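Putative dioxygenase (1H-3-hydroxy-4-oxoquinaldine 2,4-dioxygenase) (Mycobacteroides abscessus subsp. abscessus, PDB 6RA3) cleaves the ring of the Pseudomonas quinolone signal PQS with dioxygen, giving N-octanoylanthranilate and carbon monoxide in the pathway that degrades this quorum-sensing molecule to anthranilate. Local coordinates at residues A[22-33]-A[87-98]; A[71-79]-A[100-109]. All coordinates share one frame; numbering follows the deposited sequence.

Interaction 1 (A[22-33]-A[87-98]); sequences GPVFVTLSGWAH and VDSFVPIAHAHG
V24, V26 and L28 trade backbone hydrogen bonds with S89, V91, I93 and H95, a parallel ladder in which V24 N gives to S89 O and H95 N gives to L28 O at the two ends. Its bonds differ in length and direction: I93 N lies 2.7 Å from V26 O in a nearly straight bond, while V26 N reaches V91 O at 3.2 Å from well above the carbonyl plane. On one face of the sheet V26 CG2 packs against F90 CD2 (3.8 Å), V24 CG2 meets V87 CG1, and L28 lies alongside P92, pointing the same way. F90 CB lies against V24 O; with CG between the backbone N and the carbonyl carbon (chi1 61°), the ring is carried away from that strand toward I105 of helix 99-109. On the other face F25 CD1 lies 4.0 Å from I93 CD1 and also packs on V91 CB.

Beyond the strands, water 1 donates to G22 O and S89 O, and water 2 links W31 NE1 to H97 O. The type II turn from G30 to H33 brings H33 NE2 back to accept from G30 N at 2.8 Å, almost in the ring plane. That ring meets H95 obliquely, planes 59° apart, with NE2 3.8 Å from H95 ND1. The H95 ring is held by its NE2 bond to the backbone O of H246, the likely proton donor/acceptor, while ND1 stays buried without a polar partner; ladder and bond together would probably fix H95 beside H246.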
loop_
_atom_site.group_PDB
_atom_site.type_symbol
_atom_site.label_atom_id
_atom_site.label_comp_id
_atom_site.label_asym_id
_atom_site.label_seq_id
_atom_site.Cartn_x
_atom_site.Cartn_y
_atom_site.Cartn_z
ATOM N N GLY A 22 4.924 -4.597 -28.031
ATOM C CA GLY A 22 5.176 -6.014 -28.141
ATOM C C GLY A 22 4.419 -6.773 -27.072
ATOM O O GLY A 22 3.549 -6.214 -26.391
ATOM N N PRO A 23 4.736 -8.062 -26.908
ATOM C CA PRO A 23 4.058 -8.859 -25.882
ATOM C C PRO A 23 4.358 -8.366 -24.480
ATOM O O PRO A 23 5.469 -7.923 -24.175
ATOM C CB PRO A 23 4.612 -10.275 -26.091
ATOM C CG PRO A 23 5.120 -10.286 -27.484
ATOM C CD PRO A 23 5.649 -8.890 -27.714
ATOM N N VAL A 24 3.347 -8.502 -23.629
ATOM C CA VAL A 24 3.406 -8.103 -22.230
ATOM C C VAL A 24 3.953 -9.267 -21.410
ATOM O O VAL A 24 3.526 -10.417 -21.582
ATOM C CB VAL A 24 2.001 -7.686 -21.760
ATOM C CG1 VAL A 24 1.955 -7.315 -20.257
ATOM C CG2 VAL A 24 1.480 -6.561 -22.639
ATOM N N PHE A 25 4.899 -8.987 -20.518
ATOM C CA PHE A 25 5.245 -9.971 -19.496
ATOM C C PHE A 25 4.162 -10.031 -18.410
ATOM O O PHE A 25 3.783 -9.004 -17.840
ATOM C CB PHE A 25 6.583 -9.640 -18.870
ATOM C CG PHE A 25 7.754 -9.885 -19.774
ATOM C CD1 PHE A 25 7.882 -11.087 -20.458
ATOM C CD2 PHE A 25 8.732 -8.915 -19.939
ATOM C CE1 PHE A 25 8.967 -11.323 -21.280
ATOM C CE2 PHE A 25 9.819 -9.144 -20.763
ATOM C CZ PHE A 25 9.936 -10.348 -21.436
ATOM N N VAL A 26 3.668 -11.238 -18.110
ATOM C CA VAL A 26 2.690 -11.445 -17.040
ATOM C C VAL A 26 3.310 -12.401 -16.035
ATOM O O VAL A 26 3.579 -13.571 -16.352
ATOM C CB VAL A 26 1.341 -11.964 -17.555
ATOM C CG1 VAL A 26 0.381 -12.190 -16.385
ATOM C CG2 VAL A 26 0.729 -11.005 -18.538
ATOM N N THR A 27 3.609 -11.886 -14.848
ATOM C CA THR A 27 4.209 -12.677 -13.805
ATOM C C THR A 27 3.110 -13.347 -12.992
ATOM O O THR A 27 2.053 -12.759 -12.723
ATOM C CB THR A 27 5.115 -11.854 -12.892
ATOM O OG1 THR A 27 4.345 -11.091 -11.951
ATOM C CG2 THR A 27 6.010 -10.939 -13.710
ATOM N N LEU A 28 3.359 -14.604 -12.657
ATOM C CA LEU A 28 2.416 -15.456 -11.943
ATOM C C LEU A 28 3.238 -16.169 -10.898
ATOM O O LEU A 28 4.245 -16.803 -11.234
ATOM C CB LEU A 28 1.730 -16.451 -12.875
ATOM C CG LEU A 28 0.916 -15.844 -14.009
ATOM C CD1 LEU A 28 0.576 -16.908 -15.035
ATOM C CD2 LEU A 28 -0.346 -15.160 -13.509
ATOM N N SER A 29 2.838 -16.027 -9.636
ATOM C CA SER A 29 3.608 -16.555 -8.532
ATOM C C SER A 29 3.122 -17.976 -8.218
ATOM O O SER A 29 2.190 -18.490 -8.838
ATOM C CB SER A 29 3.504 -15.624 -7.320
ATOM O OG SER A 29 3.995 -14.319 -7.612
ATOM N N GLY A 30 3.801 -18.628 -7.285
ATOM C CA GLY A 30 3.390 -19.926 -6.787
ATOM C C GLY A 30 2.300 -19.789 -5.736
ATOM O O GLY A 30 1.708 -18.724 -5.553
ATOM N N TRP A 31 2.031 -20.890 -5.031
ATOM C CA TRP A 31 0.985 -20.877 -4.016
ATOM C C TRP A 31 1.527 -20.199 -2.778
ATOM O O TRP A 31 2.676 -20.396 -2.414
ATOM C CB TRP A 31 0.500 -22.292 -3.668
ATOM C CG TRP A 31 -0.405 -22.847 -4.657
ATOM C CD1 TRP A 31 -0.048 -23.546 -5.752
ATOM C CD2 TRP A 31 -1.846 -22.735 -4.699
ATOM N NE1 TRP A 31 -1.155 -23.883 -6.469
ATOM C CE2 TRP A 31 -2.271 -23.403 -5.841
ATOM C CE3 TRP A 31 -2.802 -22.151 -3.869
ATOM C CZ2 TRP A 31 -3.611 -23.523 -6.182
ATOM C CZ3 TRP A 31 -4.123 -22.244 -4.221
ATOM C CH2 TRP A 31 -4.522 -22.933 -5.361
ATOM N N ALA A 32 0.693 -19.374 -2.141
ATOM C CA ALA A 32 0.979 -18.782 -0.840
ATOM C C ALA A 32 1.972 -17.641 -0.897
ATOM O O ALA A 32 2.639 -17.360 0.093
ATOM C CB ALA A 32 1.501 -19.807 0.182
ATOM N N HIS A 33 2.106 -16.965 -2.027
ATOM C CA HIS A 33 2.895 -15.751 -2.028
ATOM C C HIS A 33 2.416 -14.926 -3.202
ATOM O O HIS A 33 1.578 -15.367 -3.998
ATOM C CB HIS A 33 4.419 -16.029 -2.024
ATOM C CG HIS A 33 4.940 -16.725 -3.239
ATOM N ND1 HIS A 33 6.288 -16.886 -3.462
ATOM C CD2 HIS A 33 4.314 -17.317 -4.283
ATOM C CE1 HIS A 33 6.473 -17.531 -4.600
ATOM N NE2 HIS A 33 5.292 -17.814 -5.114
ATOM N N VAL A 87 -4.647 -6.071 -22.482
ATOM C CA VAL A 87 -3.414 -6.738 -22.853
ATOM C C VAL A 87 -3.768 -7.670 -23.995
ATOM O O VAL A 87 -4.673 -8.500 -23.865
ATOM C CB VAL A 87 -2.814 -7.504 -21.674
ATOM C CG1 VAL A 87 -1.670 -8.384 -22.146
ATOM C CG2 VAL A 87 -2.339 -6.518 -20.608
ATOM N N ASP A 88 -3.102 -7.500 -25.131
ATOM C CA ASP A 88 -3.295 -8.445 -26.224
ATOM C C ASP A 88 -2.326 -9.612 -26.047
ATOM O O ASP A 88 -2.556 -10.494 -25.209
ATOM C CB ASP A 88 -3.125 -7.764 -27.586
ATOM C CG ASP A 88 -3.594 -8.662 -28.746
ATOM O OD1 ASP A 88 -4.070 -9.805 -28.484
ATOM O OD2 ASP A 88 -3.504 -8.221 -29.917
ATOM N N SER A 89 -1.233 -9.632 -26.800
ATOM C CA SER A 89 -0.333 -10.768 -26.730
ATOM C C SER A 89 0.547 -10.654 -25.496
ATOM O O SER A 89 0.976 -9.562 -25.109
ATOM C CB SER A 89 0.520 -10.880 -27.997
ATOM O OG SER A 89 1.331 -9.733 -28.197
ATOM N N PHE A 90 0.811 -11.793 -24.862
ATOM C CA PHE A 90 1.533 -11.760 -23.610
ATOM C C PHE A 90 2.251 -13.070 -23.381
ATOM O O PHE A 90 1.905 -14.114 -23.939
ATOM C CB PHE A 90 0.598 -11.424 -22.429
ATOM C CG PHE A 90 -0.529 -12.421 -22.187
ATOM C CD1 PHE A 90 -1.763 -12.267 -22.799
ATOM C CD2 PHE A 90 -0.364 -13.455 -21.290
ATOM C CE1 PHE A 90 -2.822 -13.161 -22.533
ATOM C CE2 PHE A 90 -1.409 -14.343 -21.011
ATOM C CZ PHE A 90 -2.626 -14.195 -21.627
ATOM N N VAL A 91 3.249 -12.979 -22.523
ATOM C CA VAL A 91 4.152 -14.071 -22.213
ATOM C C VAL A 91 4.091 -14.312 -20.713
ATOM O O VAL A 91 4.738 -13.610 -19.936
ATOM C CB VAL A 91 5.588 -13.748 -22.661
ATOM C CG1 VAL A 91 6.564 -14.729 -22.069
ATOM C CG2 VAL A 91 5.670 -13.738 -24.173
ATOM N N PRO A 92 3.337 -15.324 -20.265
ATOM C CA PRO A 92 3.371 -15.693 -18.846
ATOM C C PRO A 92 4.759 -16.101 -18.380
ATOM O O PRO A 92 5.481 -16.817 -19.069
ATOM C CB PRO A 92 2.399 -16.868 -18.764
ATOM C CG PRO A 92 1.487 -16.709 -19.909
ATOM C CD PRO A 92 2.252 -16.019 -20.994
ATOM N N ILE A 93 5.128 -15.611 -17.200
ATOM C CA ILE A 93 6.263 -16.083 -16.424
ATOM C C ILE A 93 5.680 -16.625 -15.118
ATOM O O ILE A 93 5.030 -15.874 -14.381
ATOM C CB ILE A 93 7.284 -14.970 -16.141
ATOM C CG1 ILE A 93 7.710 -14.250 -17.438
ATOM C CG2 ILE A 93 8.509 -15.526 -15.366
ATOM C CD1 ILE A 93 8.834 -13.188 -17.213
ATOM N N ALA A 94 5.914 -17.916 -14.820
ATOM C CA ALA A 94 5.186 -18.605 -13.744
ATOM C C ALA A 94 6.115 -19.404 -12.841
ATOM O O ALA A 94 6.916 -20.221 -13.319
ATOM C CB ALA A 94 4.117 -19.522 -14.335
ATOM N N HIS A 95 5.975 -19.208 -11.527
ATOM C CA HIS A 95 6.838 -19.869 -10.563
ATOM C C HIS A 95 6.237 -21.187 -10.094
ATOM O O HIS A 95 5.057 -21.248 -9.718
ATOM C CB HIS A 95 7.100 -19.002 -9.347
ATOM C CG HIS A 95 7.928 -19.691 -8.317
ATOM N ND1 HIS A 95 7.382 -20.266 -7.189
ATOM C CD2 HIS A 95 9.258 -19.935 -8.260
ATOM C CE1 HIS A 95 8.346 -20.801 -6.467
ATOM N NE2 HIS A 95 9.493 -20.614 -7.096
ATOM N N ALA A 96 7.082 -22.221 -10.075
ATOM C CA ALA A 96 6.700 -23.574 -9.693
ATOM C C ALA A 96 5.268 -23.870 -10.114
ATOM O O ALA A 96 4.918 -23.774 -11.293
ATOM C CB ALA A 96 6.888 -23.775 -8.190
ATOM N N HIS A 97 4.415 -24.203 -9.158
ATOM C CA HIS A 97 3.142 -24.771 -9.550
ATOM C C HIS A 97 2.170 -23.749 -10.113
ATOM O O HIS A 97 1.150 -24.154 -10.674
ATOM C CB HIS A 97 2.605 -25.573 -8.361
ATOM C CG HIS A 97 3.530 -26.693 -8.002
ATOM N ND1 HIS A 97 3.583 -27.866 -8.728
ATOM C CD2 HIS A 97 4.534 -26.767 -7.095
ATOM C CE1 HIS A 97 4.529 -28.644 -8.228
ATOM N NE2 HIS A 97 5.125 -27.999 -7.244
ATOM N N GLY A 98 2.506 -22.449 -10.099
ATOM C CA GLY A 98 1.802 -21.533 -10.985
ATOM C C GLY A 98 1.939 -21.909 -12.452
ATOM O O GLY A 98 1.068 -21.560 -13.266
HETATM O O HOH W 1 0.867 -7.097 -26.194
HETATM O O HOH W 2 -0.983 -25.215 -8.986
#

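Interaction 2 (A[71-79]-A[100-109]); sequences IDEMAADTI and WAALEIADRL
I71 and A101 lie 5.0 Å apart at their CA atoms; the segment axes cross at -60° with a closest approach of 8.5 Å, and the backbones stay close as far as A75 and spread toward I79 and L109. Alanines permit the close approach. A75 CB presses on I105 CG1 at 3.5 Å, tighter than usual for two carbons, and A101 CB rests on M74 CB. At the near end I71 splits its branches: CD1 reaches W100 CB (3.5 Å), while CG2 settles over the backbone at W100 O and A101 CA. Further along, the side chains of I105 and T78 cross at about a right angle, CD1 touching T78 CG2; those of I105 and I79 slide past each other in opposite directions, CG2 against CG1, and I79 meets L109 tip to tip.

Charged groups edge this apolar seam. R108, extended from CG to NE, lays one guanidinium face over A75 CB. Its NE donates in the guanidinium plane to E104 OE2 at 2.6 Å, nearly straight (175°); OE2 accepts through its anti lone pair. NH2 meets D72 OD1 at 3.2 Å, a salt bridge across the helices, the D72 carboxylate and R108 guanidinium planes 38° apart. The arginine thus sits between acids whose oxygens are 4.3 Å apart, probably easing their repulsion, while E104 OE1 turns to R200. Together the helices cover one face of the central sheet, the layered packing of an alpha/beta-hydrolase fold.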
loop_
_atom_site.group_PDB
_atom_site.type_symbol
_atom_site.label_atom_id
_atom_site.label_comp_id
_atom_site.label_asym_id
_atom_site.label_seq_id
_atom_site.Cartn_x
_atom_site.Cartn_y
_atom_site.Cartn_z
ATOM N N ILE A 71 -6.840 -24.564 -10.467
ATOM C CA ILE A 71 -6.126 -24.058 -11.644
ATOM C C ILE A 71 -7.086 -23.426 -12.651
ATOM O O ILE A 71 -6.773 -22.385 -13.247
ATOM C CB ILE A 71 -5.262 -25.186 -12.247
ATOM C CG1 ILE A 71 -4.155 -25.537 -11.250
ATOM C CG2 ILE A 71 -4.606 -24.758 -13.530
ATOM C CD1 ILE A 71 -3.551 -26.913 -11.441
ATOM N N ASP A 72 -8.273 -24.013 -12.849
ATOM C CA ASP A 72 -9.251 -23.399 -13.751
ATOM C C ASP A 72 -9.551 -21.944 -13.376
ATOM O O ASP A 72 -9.679 -21.077 -14.259
ATOM C CB ASP A 72 -10.548 -24.212 -13.757
ATOM C CG ASP A 72 -10.401 -25.540 -14.492
ATOM O OD1 ASP A 72 -9.500 -25.636 -15.359
ATOM O OD2 ASP A 72 -11.182 -26.478 -14.206
ATOM N N GLU A 73 -9.687 -21.667 -12.067
ATOM C CA GLU A 73 -9.978 -20.316 -11.590
ATOM C C GLU A 73 -8.754 -19.405 -11.724
ATOM O O GLU A 73 -8.882 -18.233 -12.076
ATOM C CB GLU A 73 -10.455 -20.364 -10.131
ATOM C CG GLU A 73 -11.874 -20.847 -9.942
ATOM C CD GLU A 73 -12.055 -22.327 -10.291
ATOM O OE1 GLU A 73 -11.142 -23.129 -9.979
ATOM O OE2 GLU A 73 -13.098 -22.677 -10.898
ATOM N N MET A 74 -7.568 -19.917 -11.427
ATOM C CA MET A 74 -6.366 -19.100 -11.548
ATOM C C MET A 74 -6.195 -18.597 -12.981
ATOM O O MET A 74 -5.864 -17.426 -13.205
ATOM C CB MET A 74 -5.160 -19.913 -11.080
ATOM C CG MET A 74 -5.112 -20.111 -9.559
ATOM S SD MET A 74 -4.229 -21.602 -9.062
ATOM C CE MET A 74 -2.645 -20.952 -8.601
ATOM N N ALA A 75 -6.509 -19.445 -13.957
ATOM C CA ALA A 75 -6.441 -19.105 -15.370
ATOM C C ALA A 75 -7.604 -18.233 -15.821
ATOM O O ALA A 75 -7.418 -17.306 -16.622
ATOM C CB ALA A 75 -6.416 -20.389 -16.196
ATOM N N ALA A 76 -8.812 -18.517 -15.343
ATOM C CA ALA A 76 -9.944 -17.693 -15.718
ATOM C C ALA A 76 -9.777 -16.282 -15.170
ATOM O O ALA A 76 -10.186 -15.322 -15.821
ATOM C CB ALA A 76 -11.255 -18.306 -15.212
ATOM N N ASP A 77 -9.193 -16.151 -13.963
ATOM C CA ASP A 77 -9.017 -14.837 -13.331
ATOM C C ASP A 77 -7.936 -14.027 -14.045
ATOM O O ASP A 77 -8.098 -12.822 -14.278
ATOM C CB ASP A 77 -8.592 -14.948 -11.858
ATOM C CG ASP A 77 -9.629 -15.594 -10.945
ATOM O OD1 ASP A 77 -9.213 -15.962 -9.822
ATOM O OD2 ASP A 77 -10.809 -15.714 -11.320
ATOM N N THR A 78 -6.790 -14.664 -14.316
ATOM C CA THR A 78 -5.672 -13.981 -14.944
ATOM C C THR A 78 -6.052 -13.525 -16.335
ATOM O O THR A 78 -5.756 -12.389 -16.724
ATOM C CB THR A 78 -4.459 -14.908 -14.984
ATOM O OG1 THR A 78 -4.050 -15.227 -13.651
ATOM C CG2 THR A 78 -3.268 -14.260 -15.744
ATOM N N ILE A 79 -6.747 -14.384 -17.085
ATOM C CA ILE A 79 -7.215 -14.011 -18.414
ATOM C C ILE A 79 -8.234 -12.887 -18.329
ATOM O O ILE A 79 -8.249 -11.977 -19.170
ATOM C CB ILE A 79 -7.797 -15.237 -19.144
ATOM C CG1 ILE A 79 -6.702 -16.272 -19.408
ATOM C CG2 ILE A 79 -8.489 -14.799 -20.442
ATOM C CD1 ILE A 79 -7.205 -17.583 -19.983
ATOM N N TRP A 100 1.177 -24.552 -13.772
ATOM C CA TRP A 100 -0.001 -25.267 -14.226
ATOM C C TRP A 100 -1.041 -24.322 -14.776
ATOM O O TRP A 100 -1.698 -24.640 -15.770
ATOM C CB TRP A 100 -0.611 -26.107 -13.097
ATOM C CG TRP A 100 0.231 -27.214 -12.599
ATOM C CD1 TRP A 100 1.062 -27.192 -11.517
ATOM C CD2 TRP A 100 0.312 -28.544 -13.144
ATOM N NE1 TRP A 100 1.662 -28.426 -11.356
ATOM C CE2 TRP A 100 1.229 -29.266 -12.347
ATOM C CE3 TRP A 100 -0.298 -29.192 -14.225
ATOM C CZ2 TRP A 100 1.550 -30.613 -12.594
ATOM C CZ3 TRP A 100 0.024 -30.541 -14.462
ATOM C CH2 TRP A 100 0.942 -31.217 -13.648
ATOM N N ALA A 101 -1.254 -23.170 -14.107
ATOM C CA ALA A 101 -2.206 -22.187 -14.607
ATOM C C ALA A 101 -1.693 -21.531 -15.879
ATOM O O ALA A 101 -2.463 -21.291 -16.817
ATOM C CB ALA A 101 -2.473 -21.133 -13.536
ATOM N N ALA A 102 -0.395 -21.236 -15.918
ATOM C CA ALA A 102 0.206 -20.665 -17.131
ATOM C C ALA A 102 -0.052 -21.544 -18.356
ATOM O O ALA A 102 -0.383 -21.038 -19.435
ATOM C CB ALA A 102 1.711 -20.470 -16.924
ATOM N N LEU A 103 0.063 -22.870 -18.205
ATOM C CA LEU A 103 -0.189 -23.757 -19.344
ATOM C C LEU A 103 -1.677 -23.832 -19.669
ATOM O O LEU A 103 -2.065 -23.890 -20.843
ATOM C CB LEU A 103 0.395 -25.135 -19.046
ATOM C CG LEU A 103 1.906 -25.053 -18.809
ATOM C CD1 LEU A 103 2.478 -26.313 -18.210
ATOM C CD2 LEU A 103 2.598 -24.749 -20.137
ATOM N N GLU A 104 -2.530 -23.795 -18.648
ATOM C CA GLU A 104 -3.957 -23.725 -18.910
ATOM C C GLU A 104 -4.285 -22.455 -19.663
ATOM O O GLU A 104 -5.072 -22.480 -20.616
ATOM C CB GLU A 104 -4.749 -23.811 -17.589
ATOM C CG GLU A 104 -6.266 -23.732 -17.753
ATOM C CD GLU A 104 -6.843 -24.856 -18.622
ATOM O OE1 GLU A 104 -6.212 -25.929 -18.684
ATOM O OE2 GLU A 104 -7.922 -24.662 -19.238
ATOM N N ILE A 105 -3.682 -21.326 -19.258
ATOM C CA ILE A 105 -3.923 -20.064 -19.967
ATOM C C ILE A 105 -3.433 -20.170 -21.410
ATOM O O ILE A 105 -4.104 -19.715 -22.349
ATOM C CB ILE A 105 -3.251 -18.882 -19.237
ATOM C CG1 ILE A 105 -3.876 -18.650 -17.846
ATOM C CG2 ILE A 105 -3.329 -17.603 -20.098
ATOM C CD1 ILE A 105 -2.982 -17.831 -16.870
ATOM N N ALA A 106 -2.244 -20.745 -21.610
ATOM C CA ALA A 106 -1.742 -20.894 -22.979
ATOM C C ALA A 106 -2.696 -21.726 -23.820
ATOM O O ALA A 106 -2.938 -21.410 -24.990
ATOM C CB ALA A 106 -0.360 -21.525 -22.979
ATOM N N ASP A 107 -3.275 -22.776 -23.230
ATOM C CA ASP A 107 -4.158 -23.659 -23.985
ATOM C C ASP A 107 -5.466 -22.967 -24.331
ATOM O O ASP A 107 -6.042 -23.205 -25.402
ATOM C CB ASP A 107 -4.432 -24.927 -23.183
ATOM C CG ASP A 107 -5.145 -25.991 -23.997
ATOM O OD1 ASP A 107 -5.066 -25.942 -25.245
ATOM O OD2 ASP A 107 -5.795 -26.867 -23.377
ATOM N N ARG A 108 -5.961 -22.106 -23.440
ATOM C CA ARG A 108 -7.263 -21.503 -23.689
ATOM C C ARG A 108 -7.215 -20.447 -24.781
ATOM O O ARG A 108 -8.206 -20.254 -25.495
ATOM C CB ARG A 108 -7.803 -20.901 -22.396
ATOM C CG ARG A 108 -8.133 -21.935 -21.340
ATOM C CD ARG A 108 -8.774 -21.298 -20.131
ATOM N NE ARG A 108 -9.108 -22.323 -19.145
ATOM C CZ ARG A 108 -9.952 -22.145 -18.142
ATOM N NH1 ARG A 108 -10.540 -20.972 -17.990
ATOM N NH2 ARG A 108 -10.195 -23.135 -17.296
ATOM N N LEU A 109 -6.106 -19.730 -24.906
ATOM C CA LEU A 109 -6.077 -18.526 -25.734
ATOM C C LEU A 109 -5.382 -18.717 -27.074
ATOM O O LEU A 109 -5.617 -17.923 -27.998
ATOM C CB LEU A 109 -5.378 -17.391 -24.982
ATOM C CG LEU A 109 -6.065 -16.938 -23.701
ATOM C CD1 LEU A 109 -5.173 -15.955 -22.963
ATOM C CD2 LEU A 109 -7.426 -16.357 -23.993
HETATM O O HOH W 3 -10.433 -26.300 -18.562
#

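Overall arrangement
Interaction 1 lies in the buried central sheet, and interaction 2 in the helical layer over one of its faces, partly open to solvent. Segment 87-98 of interaction 1 connects the two helices of interaction 2, while 22-33 comes from earlier in the chain. The contacts meet directly: F90 CZ packs on L109 CD1 at 3.4 Å, A94 on A102, L28 on T78 and W31 on M74. Backbone hydrogen bonds dominate the strand pair; the helix pair has none between its segments and relies on apolar packing with a salt-bridge network at its outer edge. W100, whose ring meets that of H97 with nearly parallel planes, brings interaction 2 close to this probable substrate-binding residue.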